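PDB 2NPN: putative cobalamin synthesis related protein from Corynebacterium diphtheriae, which binds S-adenosylmethionine and is probably a precorrin-6A synthase (deacetylating), a tetrapyrrole methyltransferase of adenosylcobalamin biosynthesis. Local coordinates for residues I8-G13 and A106-G111; T19-S24 and V138-T143; I156-E161 and L246-D251. All blocks are in the same frame, centred on the assembly; numbering follows the deposited sequence. Where two conformers were deposited one is given.

Interaction 1: I8-G13 and A106-G111; sequences IGIGTG and AFLVWG. With SAM (S-adenosylmethionine), chain C.
Ile10 lays its CD1 methyl over one face of the Trp110 indole, 3.7 Å from the centroid of the six-membered ring, a CH-pi contact displaced toward the CE3 and CZ3 rim. The torsion behind it places CG1 between the backbone N and the carbonyl carbon (chi1 61°). The other branch, CG2, is anti to the carbonyl carbon and meets CD2 of Leu108, the two side chains crossing at about a right angle. Gly11 O lies in the indole plane at its edge, 3.4 Å from CE3. Further back, Ile8 reaches Ala106 CB with its CD1, on the side of the sheet where Leu108 and helix 20-28 also pack.

The backbones of strands 3-9 and 104-109 pair in parallel. Ile8 N gives a nearly straight bond to Phe107 O (2.8 Å), Val109 N donates to Ile8 O, and Ile10 N to Val109 O. Farther along, the two segments pair again in a single antiparallel bridge: Gly111 N donates to Gly11 O at 2.8 Å from above the carbonyl plane, and Gly11 N returns a weak bond to Gly111 O. Glycine suits both places: each has positive phi, and a CB on Gly111 would run into the S-adenosylmethionine carboxylate. At Gly9 a CB would strike Gly111 O.

Trp110 O accepts from the ligand's amino N at 3.0 Å, while Thr12 OG1 bonds to Ile142 O. Thus 106-111 offers the cofactor a backbone carbonyl and 8-13 a side-chain methyl, Thr12 CG2, at adenine N6; the indole is packed by Ile10 and Gly11 O, with Arg48 of helix 42-55 also touching it.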
loop_
_atom_site.group_PDB
_atom_site.type_symbol
_atom_site.label_atom_id
_atom_site.label_comp_id
_atom_site.label_asym_id
_atom_site.label_seq_id
_atom_site.Cartn_x
_atom_site.Cartn_y
_atom_site.Cartn_z
ATOM N N ILE A 8 -10.715 4.446 -1.458
ATOM C CA ILE A 8 -9.986 5.641 -1.039
ATOM C C ILE A 8 -8.550 5.288 -0.611
ATOM O O ILE A 8 -8.338 4.612 0.408
ATOM C CB ILE A 8 -10.695 6.403 0.134
ATOM C CG1 ILE A 8 -12.172 6.648 -0.198
ATOM C CG2 ILE A 8 -9.910 7.684 0.468
ATOM C CD1 ILE A 8 -12.885 7.517 0.782
ATOM N N GLY A 9 -7.571 5.839 -1.306
ATOM C CA GLY A 9 -6.208 5.724 -0.860
ATOM C C GLY A 9 -6.006 6.636 0.339
ATOM O O GLY A 9 -6.376 7.809 0.301
ATOM N N ILE A 10 -5.468 6.082 1.409
ATOM C CA ILE A 10 -5.277 6.852 2.634
ATOM C C ILE A 10 -3.805 7.151 2.926
ATOM O O ILE A 10 -3.486 7.603 4.016
ATOM C CB ILE A 10 -5.988 6.209 3.866
ATOM C CG1 ILE A 10 -5.453 4.802 4.176
ATOM C CG2 ILE A 10 -7.477 6.176 3.623
ATOM C CD1 ILE A 10 -5.862 4.196 5.552
ATOM N N GLY A 11 -2.937 6.965 1.942
ATOM C CA GLY A 11 -1.554 7.323 2.121
ATOM C C GLY A 11 -0.776 6.293 2.942
ATOM O O GLY A 11 -1.216 5.186 3.182
ATOM N N THR A 12 0.390 6.725 3.404
ATOM C CA THR A 12 1.402 5.868 3.936
ATOM C C THR A 12 1.941 6.523 5.196
ATOM O O THR A 12 2.535 7.579 5.115
ATOM C CB THR A 12 2.600 5.784 2.889
ATOM O OG1 THR A 12 2.107 5.392 1.589
ATOM C CG2 THR A 12 3.639 4.845 3.322
ATOM N N GLY A 13 1.719 5.907 6.352
ATOM C CA GLY A 13 2.419 6.339 7.565
ATOM C C GLY A 13 1.914 7.549 8.370
ATOM O O GLY A 13 2.127 7.550 9.605
ATOM N N ALA A 106 -17.265 3.637 1.818
ATOM C CA ALA A 106 -15.854 3.862 1.518
ATOM C C ALA A 106 -15.048 2.614 1.898
ATOM O O ALA A 106 -15.152 2.142 3.048
ATOM C CB ALA A 106 -15.311 5.090 2.311
ATOM N N PHE A 107 -14.202 2.131 0.974
ATOM C CA PHE A 107 -13.177 1.138 1.279
ATOM C C PHE A 107 -11.842 1.861 1.449
ATOM O O PHE A 107 -11.479 2.661 0.578
ATOM C CB PHE A 107 -13.017 0.122 0.160
ATOM C CG PHE A 107 -14.087 -0.940 0.097
ATOM C CD1 PHE A 107 -13.796 -2.247 0.474
ATOM C CD2 PHE A 107 -15.338 -0.636 -0.365
ATOM C CE1 PHE A 107 -14.730 -3.245 0.392
ATOM C CE2 PHE A 107 -16.315 -1.629 -0.464
ATOM C CZ PHE A 107 -16.007 -2.963 -0.075
ATOM N N LEU A 108 -11.116 1.573 2.524
ATOM C CA LEU A 108 -9.840 2.232 2.782
ATOM C C LEU A 108 -8.723 1.360 2.262
ATOM O O LEU A 108 -8.692 0.133 2.525
ATOM C CB LEU A 108 -9.672 2.484 4.276
ATOM C CG LEU A 108 -10.830 3.214 4.944
ATOM C CD1 LEU A 108 -10.485 3.420 6.423
ATOM C CD2 LEU A 108 -11.146 4.491 4.206
ATOM N N VAL A 109 -7.764 1.976 1.576
ATOM C CA VAL A 109 -6.629 1.246 0.996
ATOM C C VAL A 109 -5.362 2.023 1.340
ATOM O O VAL A 109 -5.275 3.234 1.073
ATOM C CB VAL A 109 -6.749 1.126 -0.548
ATOM C CG1 VAL A 109 -5.534 0.387 -1.092
ATOM C CG2 VAL A 109 -8.064 0.391 -0.901
ATOM N N TRP A 110 -4.366 1.360 1.900
ATOM C CA TRP A 110 -3.114 2.037 2.164
ATOM C C TRP A 110 -2.452 2.505 0.852
ATOM O O TRP A 110 -2.495 1.795 -0.165
ATOM C CB TRP A 110 -2.170 1.093 2.899
ATOM C CG TRP A 110 -2.574 0.765 4.268
ATOM C CD1 TRP A 110 -2.975 -0.454 4.731
ATOM C CD2 TRP A 110 -2.637 1.657 5.380
ATOM N NE1 TRP A 110 -3.289 -0.372 6.059
ATOM C CE2 TRP A 110 -3.104 0.918 6.479
ATOM C CE3 TRP A 110 -2.412 3.033 5.532
ATOM C CZ2 TRP A 110 -3.275 1.486 7.720
ATOM C CZ3 TRP A 110 -2.608 3.607 6.763
ATOM C CH2 TRP A 110 -3.022 2.835 7.845
ATOM N N GLY A 111 -1.909 3.716 0.882
ATOM C CA GLY A 111 -1.183 4.296 -0.243
ATOM C C GLY A 111 -2.150 4.737 -1.321
ATOM O O GLY A 111 -3.082 5.515 -1.029
HETATM N N SAM C . -0.934 0.487 -2.351
HETATM C CA SAM C . 0.342 0.645 -1.590
HETATM C C SAM C . 1.070 1.917 -1.981
HETATM O O SAM C . 2.159 2.197 -1.412
HETATM O OXT SAM C . 0.556 2.680 -2.823
HETATM C CB SAM C . 1.241 -0.590 -1.783
HETATM C CG SAM C . 0.683 -1.870 -1.159
HETATM S SD SAM C . 1.767 -3.338 -1.247
HETATM C CE SAM C . 0.584 -4.511 -0.522
HETATM C "C5'" SAM C . 2.867 -3.310 0.211
HETATM C "C4'" SAM C . 4.302 -2.844 -0.089
HETATM O "O4'" SAM C . 4.324 -1.457 -0.155
HETATM C "C3'" SAM C . 5.337 -3.185 0.984
HETATM O "O3'" SAM C . 5.832 -4.494 0.858
HETATM C "C2'" SAM C . 6.401 -2.140 0.786
HETATM O "O2'" SAM C . 7.158 -2.444 -0.373
HETATM C "C1'" SAM C . 5.496 -0.961 0.496
HETATM N N9 SAM C . 5.136 -0.194 1.709
HETATM C C8 SAM C . 3.844 0.088 2.123
HETATM N N7 SAM C . 3.866 0.870 3.205
HETATM C C5 SAM C . 5.178 1.145 3.474
HETATM C C6 SAM C . 5.797 1.945 4.423
HETATM N N6 SAM C . 5.092 2.638 5.354
HETATM N N1 SAM C . 7.184 2.031 4.427
HETATM C C2 SAM C . 7.918 1.388 3.449
HETATM N N3 SAM C . 7.313 0.603 2.506
HETATM C C4 SAM C . 5.961 0.495 2.491
#

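Interaction 2: T19-S24 and V138-T143; sequences TLQAIS and VIPGIT. With SAM (S-adenosylmethionine), chain C.
Ile139 turns its CG2 branch into the first turn of helix 20-28, where it meets Gln21 OE1 at 3.5 Å and the CB of Ala22 at 4.0 Å. At the end of the other branch, CD1 lies 3.7 Å from Gln21 O. A branched aliphatic side chain suits this place, since its two arms touch different parts of the helix, and the small Ala22 lets the strand come close. Gln21 sets CG anti to its own N (chi1 -169°) and runs on extended, crossing Ile139 obliquely. Its CG and CD rest against CG1 and CG2 of Ile139, and OE1 also comes to the CD of Pro140.

Thr19 is the N-cap of the helix. With OG1 held between the backbone N and the carbonyl carbon (chi1 66°), the hydroxyl accepts from Ala22 N at 3.1 Å. The same oxygen donates to a water, 2.7 Å away, which in turn donates to Gln21 OE1 and Pro140 O. A second water links Thr19 N to Pro140 O, and a third accepts from Gln21 NE2 and donates to Val138 O.

At the far end of 138-143, Thr143 caps helix 144-152 and brings its CG2 to 3.4 Å from the ligand atom OXT. Gly141 N bonds to Asp112, whose own N binds the cofactor.

No direct hydrogen bond joins the two segments. An apolar patch of Ile139, Ala22 and the Gln21 stem is bordered by waters that satisfy the carbonyls where strand 134-139 gives way to loop, a polar link that depends on solvent.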
loop_
_atom_site.group_PDB
_atom_site.type_symbol
_atom_site.label_atom_id
_atom_site.label_comp_id
_atom_site.label_asym_id
_atom_site.label_seq_id
_atom_site.Cartn_x
_atom_site.Cartn_y
_atom_site.Cartn_z
ATOM N N THR A 19 -5.486 13.430 0.895
ATOM C CA THR A 19 -5.953 14.509 0.014
ATOM C C THR A 19 -7.336 15.063 0.434
ATOM O O THR A 19 -8.148 14.412 1.114
ATOM C CB THR A 19 -6.048 14.077 -1.448
ATOM O OG1 THR A 19 -7.080 13.084 -1.550
ATOM C CG2 THR A 19 -4.675 13.499 -1.950
ATOM N N LEU A 20 -7.632 16.276 -0.005
ATOM C CA LEU A 20 -8.958 16.844 0.200
ATOM C C LEU A 20 -10.065 15.935 -0.326
ATOM O O LEU A 20 -11.130 15.781 0.292
ATOM C CB LEU A 20 -9.041 18.227 -0.438
ATOM C CG LEU A 20 -8.153 19.296 0.197
ATOM C CD1 LEU A 20 -8.302 20.625 -0.512
ATOM C CD2 LEU A 20 -8.428 19.474 1.676
ATOM N N GLN A 21 -9.822 15.335 -1.483
ATOM C CA GLN A 21 -10.777 14.438 -2.107
ATOM C C GLN A 21 -11.042 13.236 -1.198
ATOM O O GLN A 21 -12.201 12.817 -1.019
ATOM C CB GLN A 21 -10.235 13.957 -3.452
ATOM C CG GLN A 21 -11.224 13.213 -4.329
ATOM C CD GLN A 21 -10.586 12.608 -5.556
ATOM O OE1 GLN A 21 -9.388 12.290 -5.574
ATOM N NE2 GLN A 21 -11.372 12.437 -6.604
ATOM N N ALA A 22 -9.976 12.669 -0.647
ATOM C CA ALA A 22 -10.096 11.511 0.266
ATOM C C ALA A 22 -10.904 11.876 1.498
ATOM O O ALA A 22 -11.815 11.144 1.890
ATOM C CB ALA A 22 -8.730 11.019 0.691
ATOM N N ILE A 23 -10.635 13.055 2.055
ATOM C CA ILE A 23 -11.318 13.499 3.255
ATOM C C ILE A 23 -12.814 13.680 2.944
ATOM O O ILE A 23 -13.651 13.263 3.747
ATOM C CB ILE A 23 -10.698 14.796 3.833
ATOM C CG1 ILE A 23 -9.278 14.503 4.363
ATOM C CG2 ILE A 23 -11.609 15.374 4.921
ATOM C CD1 ILE A 23 -8.458 15.758 4.528
ATOM N N SER A 24 -13.143 14.273 1.801
ATOM C CA SER A 24 -14.542 14.423 1.417
ATOM C C SER A 24 -15.231 13.066 1.277
ATOM O O SER A 24 -16.354 12.878 1.729
ATOM C CB SER A 24 -14.680 15.196 0.113
ATOM O OG SER A 24 -16.036 15.541 -0.101
ATOM N N VAL A 138 -12.714 5.851 -7.554
ATOM C CA VAL A 138 -11.417 5.631 -6.966
ATOM C C VAL A 138 -10.818 6.997 -6.660
ATOM O O VAL A 138 -10.801 7.905 -7.509
ATOM C CB VAL A 138 -10.517 4.836 -7.903
ATOM C CG1 VAL A 138 -9.126 4.656 -7.291
ATOM C CG2 VAL A 138 -11.161 3.506 -8.288
ATOM N N ILE A 139 -10.276 7.093 -5.449
ATOM C CA ILE A 139 -9.651 8.306 -4.953
ATOM C C ILE A 139 -8.163 8.013 -4.698
ATOM O O ILE A 139 -7.843 7.192 -3.848
ATOM C CB ILE A 139 -10.367 8.804 -3.666
ATOM C CG1 ILE A 139 -11.829 9.138 -3.997
ATOM C CG2 ILE A 139 -9.596 9.922 -3.065
ATOM C CD1 ILE A 139 -12.653 9.630 -2.775
ATOM N N PRO A 140 -7.255 8.639 -5.477
ATOM C CA PRO A 140 -5.816 8.405 -5.307
ATOM C C PRO A 140 -5.286 8.835 -3.962
ATOM O O PRO A 140 -5.829 9.746 -3.332
ATOM C CB PRO A 140 -5.163 9.265 -6.389
ATOM C CG PRO A 140 -6.219 9.878 -7.162
ATOM C CD PRO A 140 -7.549 9.554 -6.592
ATOM N N GLY A 141 -4.180 8.213 -3.585
ATOM C CA GLY A 141 -3.455 8.593 -2.392
ATOM C C GLY A 141 -1.961 8.478 -2.629
ATOM O O GLY A 141 -1.514 7.927 -3.615
ATOM N N ILE A 142 -1.221 8.959 -1.643
ATOM C CA ILE A 142 0.230 8.984 -1.693
ATOM C C ILE A 142 0.811 7.592 -1.461
ATOM O O ILE A 142 0.643 6.984 -0.409
ATOM C CB ILE A 142 0.789 9.981 -0.658
ATOM C CG1 ILE A 142 0.282 11.389 -0.950
ATOM C CG2 ILE A 142 2.292 9.960 -0.653
ATOM C CD1 ILE A 142 0.564 11.939 -2.320
ATOM N N THR A 143 1.599 7.126 -2.412
ATOM C CA THR A 143 2.189 5.798 -2.361
ATOM C C THR A 143 3.484 5.760 -1.514
ATOM O O THR A 143 4.126 6.779 -1.276
ATOM C CB THR A 143 2.571 5.309 -3.796
ATOM O OG1 THR A 143 3.671 6.091 -4.289
ATOM C CG2 THR A 143 1.386 5.331 -4.795
HETATM N N SAM C . -0.934 0.487 -2.351
HETATM C CA SAM C . 0.342 0.645 -1.590
HETATM C C SAM C . 1.070 1.917 -1.981
HETATM O O SAM C . 2.159 2.197 -1.412
HETATM O OXT SAM C . 0.556 2.680 -2.823
HETATM C CB SAM C . 1.241 -0.590 -1.783
HETATM C CG SAM C . 0.683 -1.870 -1.159
HETATM S SD SAM C . 1.767 -3.338 -1.247
HETATM C CE SAM C . 0.584 -4.511 -0.522
HETATM C "C5'" SAM C . 2.867 -3.310 0.211
HETATM C "C4'" SAM C . 4.302 -2.844 -0.089
HETATM O "O4'" SAM C . 4.324 -1.457 -0.155
HETATM C "C3'" SAM C . 5.337 -3.185 0.984
HETATM O "O3'" SAM C . 5.832 -4.494 0.858
HETATM C "C2'" SAM C . 6.401 -2.140 0.786
HETATM O "O2'" SAM C . 7.158 -2.444 -0.373
HETATM C "C1'" SAM C . 5.496 -0.961 0.496
HETATM N N9 SAM C . 5.136 -0.194 1.709
HETATM C C8 SAM C . 3.844 0.088 2.123
HETATM N N7 SAM C . 3.866 0.870 3.205
HETATM C C5 SAM C . 5.178 1.145 3.474
HETATM C C6 SAM C . 5.797 1.945 4.423
HETATM N N6 SAM C . 5.092 2.638 5.354
HETATM N N1 SAM C . 7.184 2.031 4.427
HETATM C C2 SAM C . 7.918 1.388 3.449
HETATM N N3 SAM C . 7.313 0.603 2.506
HETATM C C4 SAM C . 5.961 0.495 2.491
HETATM O O HOH W 1 -5.584 10.393 -0.210
HETATM O O HOH W 2 -6.963 12.182 -4.041
HETATM O O HOH W 3 -10.374 10.380 -8.749
#

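Interaction 3: I156-E161 and L246-D251; sequences INRIGE and LLRELD. With MG (magnesium ion), chain B.
Arg158 reaches across to the C-terminal strand and grips Glu249 O end-on, NH1 at 2.9 Å and NH2 at 3.0 Å, both from the same face of the carbonyl plane. Over one face of its guanidinium lies Arg248 CG, the two arginines sliding past each other in opposite directions with guanidinium planes 25° apart. Nearby, Ile156 CG1 touches Leu246 CD1 at 3.9 Å.

One shell out, Glu161 probably fixes the rotation of the Arg158 guanidinium, leaving NH1 and NH2 directed at Glu249 O. Its OE1 takes NE in the guanidinium plane, and OE2 receives NH2 on the syn lone pair (2.9 Å), a side-on salt bridge. Arginine suits position 158 because its several N-H groups serve both partners at once; the type II turn, with glycine at 160 for its positive phi, brings the two opposite charges together. Asn181 holds Arg248 NE, and Leu155 O its NH2.

Leu250, whose CD2 lies 3.7 Å from Arg158 NH1, binds the magnesium ion through its O at 2.3 Å; Tyr219 OH is the other protein ligand.

With Arg158 NE and Arg248 NE 4.3 Å apart, the like charges are probably offset by Glu161, whose OE1 lies well out of the Arg248 plane and acts there by charge alone.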
loop_
_atom_site.group_PDB
_atom_site.type_symbol
_atom_site.label_atom_id
_atom_site.label_comp_id
_atom_site.label_asym_id
_atom_site.label_seq_id
_atom_site.Cartn_x
_atom_site.Cartn_y
_atom_site.Cartn_z
ATOM N N ILE A 156 12.860 10.346 -8.865
ATOM C CA ILE A 156 12.649 8.917 -9.147
ATOM C C ILE A 156 13.314 8.495 -10.448
ATOM O O ILE A 156 13.453 7.299 -10.732
ATOM C CB ILE A 156 11.105 8.554 -9.142
ATOM C CG1 ILE A 156 10.912 7.069 -8.873
ATOM C CG2 ILE A 156 10.415 8.975 -10.425
ATOM C CD1 ILE A 156 9.416 6.603 -8.852
ATOM N N ASN A 157 13.723 9.468 -11.252
ATOM C CA ASN A 157 14.395 9.195 -12.527
ATOM C C ASN A 157 15.513 10.193 -12.776
ATOM O O ASN A 157 15.435 11.340 -12.338
ATOM C CB ASN A 157 13.383 9.298 -13.682
ATOM C CG ASN A 157 12.700 10.663 -13.758
ATOM O OD1 ASN A 157 11.729 10.892 -13.040
ATOM N ND2 ASN A 157 13.204 11.575 -14.609
ATOM N N ARG A 158 16.532 9.781 -13.533
ATOM C CA ARG A 158 17.429 10.757 -14.186
ATOM C C ARG A 158 16.756 11.249 -15.469
ATOM O O ARG A 158 15.735 10.688 -15.909
ATOM C CB ARG A 158 18.782 10.103 -14.477
ATOM C CG ARG A 158 19.484 9.753 -13.192
ATOM C CD ARG A 158 20.769 9.009 -13.423
ATOM N NE ARG A 158 20.521 7.595 -13.711
ATOM C CZ ARG A 158 21.458 6.646 -13.662
ATOM N NH1 ARG A 158 22.715 6.978 -13.442
ATOM N NH2 ARG A 158 21.147 5.350 -13.884
ATOM N N ILE A 159 17.311 12.290 -16.073
ATOM C CA ILE A 159 16.713 12.895 -17.255
ATOM C C ILE A 159 16.453 11.880 -18.369
ATOM O O ILE A 159 17.342 11.134 -18.788
ATOM C CB ILE A 159 17.507 14.118 -17.809
ATOM C CG1 ILE A 159 17.541 15.228 -16.745
ATOM C CG2 ILE A 159 16.826 14.618 -19.076
ATOM C CD1 ILE A 159 18.585 16.369 -16.963
ATOM N N GLY A 160 15.181 11.819 -18.775
ATOM C CA GLY A 160 14.699 10.927 -19.816
ATOM C C GLY A 160 14.657 9.447 -19.491
ATOM O O GLY A 160 14.379 8.643 -20.393
ATOM N N GLU A 161 14.952 9.087 -18.248
ATOM C CA GLU A 161 15.206 7.673 -17.863
ATOM C C GLU A 161 13.914 6.959 -17.495
ATOM O O GLU A 161 13.055 7.518 -16.780
ATOM C CB GLU A 161 16.111 7.629 -16.623
ATOM C CG GLU A 161 16.665 6.266 -16.302
ATOM C CD GLU A 161 17.705 6.270 -15.173
ATOM O OE1 GLU A 161 17.618 7.114 -14.222
ATOM O OE2 GLU A 161 18.622 5.408 -15.262
ATOM N N LEU A 246 15.003 2.090 -3.793
ATOM C CA LEU A 246 15.270 2.467 -5.174
ATOM C C LEU A 246 16.739 2.136 -5.428
ATOM O O LEU A 246 17.580 2.498 -4.608
ATOM C CB LEU A 246 15.012 3.962 -5.414
ATOM C CG LEU A 246 15.071 4.417 -6.866
ATOM C CD1 LEU A 246 14.119 5.676 -7.055
ATOM C CD2 LEU A 246 16.472 4.671 -7.321
ATOM N N LEU A 247 17.018 1.384 -6.474
ATOM C CA LEU A 247 18.391 1.046 -6.916
ATOM C C LEU A 247 18.640 1.817 -8.186
ATOM O O LEU A 247 17.806 1.902 -9.078
ATOM C CB LEU A 247 18.491 -0.447 -7.221
ATOM C CG LEU A 247 18.248 -1.415 -6.054
ATOM C CD1 LEU A 247 18.397 -2.919 -6.544
ATOM C CD2 LEU A 247 19.120 -1.132 -4.916
ATOM N N ARG A 248 19.814 2.406 -8.252
ATOM C CA ARG A 248 20.233 3.192 -9.411
ATOM C C ARG A 248 21.680 2.875 -9.709
ATOM O O ARG A 248 22.525 2.928 -8.816
ATOM C CB ARG A 248 20.039 4.678 -9.161
ATOM C CG ARG A 248 20.303 5.563 -10.349
ATOM C CD ARG A 248 19.810 6.990 -10.137
ATOM N NE ARG A 248 18.339 7.047 -10.105
ATOM C CZ ARG A 248 17.585 7.993 -9.533
ATOM N NH1 ARG A 248 18.133 9.067 -8.936
ATOM N NH2 ARG A 248 16.274 7.886 -9.549
ATOM N N GLU A 249 21.955 2.637 -10.978
ATOM C CA GLU A 249 23.325 2.341 -11.434
ATOM C C GLU A 249 24.008 3.673 -11.703
ATOM O O GLU A 249 23.758 4.325 -12.716
ATOM C CB GLU A 249 23.324 1.447 -12.673
ATOM C CG GLU A 249 24.628 0.782 -12.895
ATOM C CD GLU A 249 24.879 -0.346 -11.874
ATOM O OE1 GLU A 249 24.069 -0.565 -10.941
ATOM O OE2 GLU A 249 25.888 -1.024 -12.055
ATOM N N LEU A 250 24.905 4.052 -10.805
ATOM C CA LEU A 250 25.642 5.321 -10.889
ATOM C C LEU A 250 27.034 5.070 -11.460
ATOM O O LEU A 250 28.026 5.200 -10.812
ATOM C CB LEU A 250 25.678 6.009 -9.524
ATOM C CG LEU A 250 24.366 6.466 -8.897
ATOM C CD1 LEU A 250 24.624 7.109 -7.545
ATOM C CD2 LEU A 250 23.554 7.344 -9.845
ATOM N N ASP A 251 27.058 4.630 -12.709
ATOM C CA ASP A 251 28.291 4.376 -13.407
ATOM C C ASP A 251 28.724 5.520 -14.335
ATOM O O ASP A 251 28.214 6.661 -14.273
ATOM C CB ASP A 251 28.150 3.066 -14.192
ATOM C CG ASP A 251 27.101 3.130 -15.301
ATOM O OD1 ASP A 251 26.419 4.157 -15.507
ATOM O OD2 ASP A 251 26.944 2.099 -15.964
ATOM O OXT ASP A 251 29.616 5.298 -15.175
HETATM MG MG MG B . 28.905 6.059 -8.869
#

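In the fold
Interactions 1 and 2 both reach one parallel sheet, the second through strand 134-139, on which helix 20-28 packs; they touch, their centres about 8 Å apart. Strand 3-9 lies between 104-109 and 134-139: Gly9 N probably bonds to Ile139 O at 2.9 Å, while Ile8 CG2 packs on Ala22 CB at 3.5 Å. Both reach S-adenosylmethionine, interaction 1 at the amino group, the carboxylate and the adenine, interaction 2 at the carboxylate. Interaction 3 joins a loop to the mixed sheet, its centre about 28 Å from either of the others, with nearest atoms about 7 Å from interaction 2. Strand 243-249 connects it to the pocket, since Asp243 and Thr244 bind the cofactor at its start.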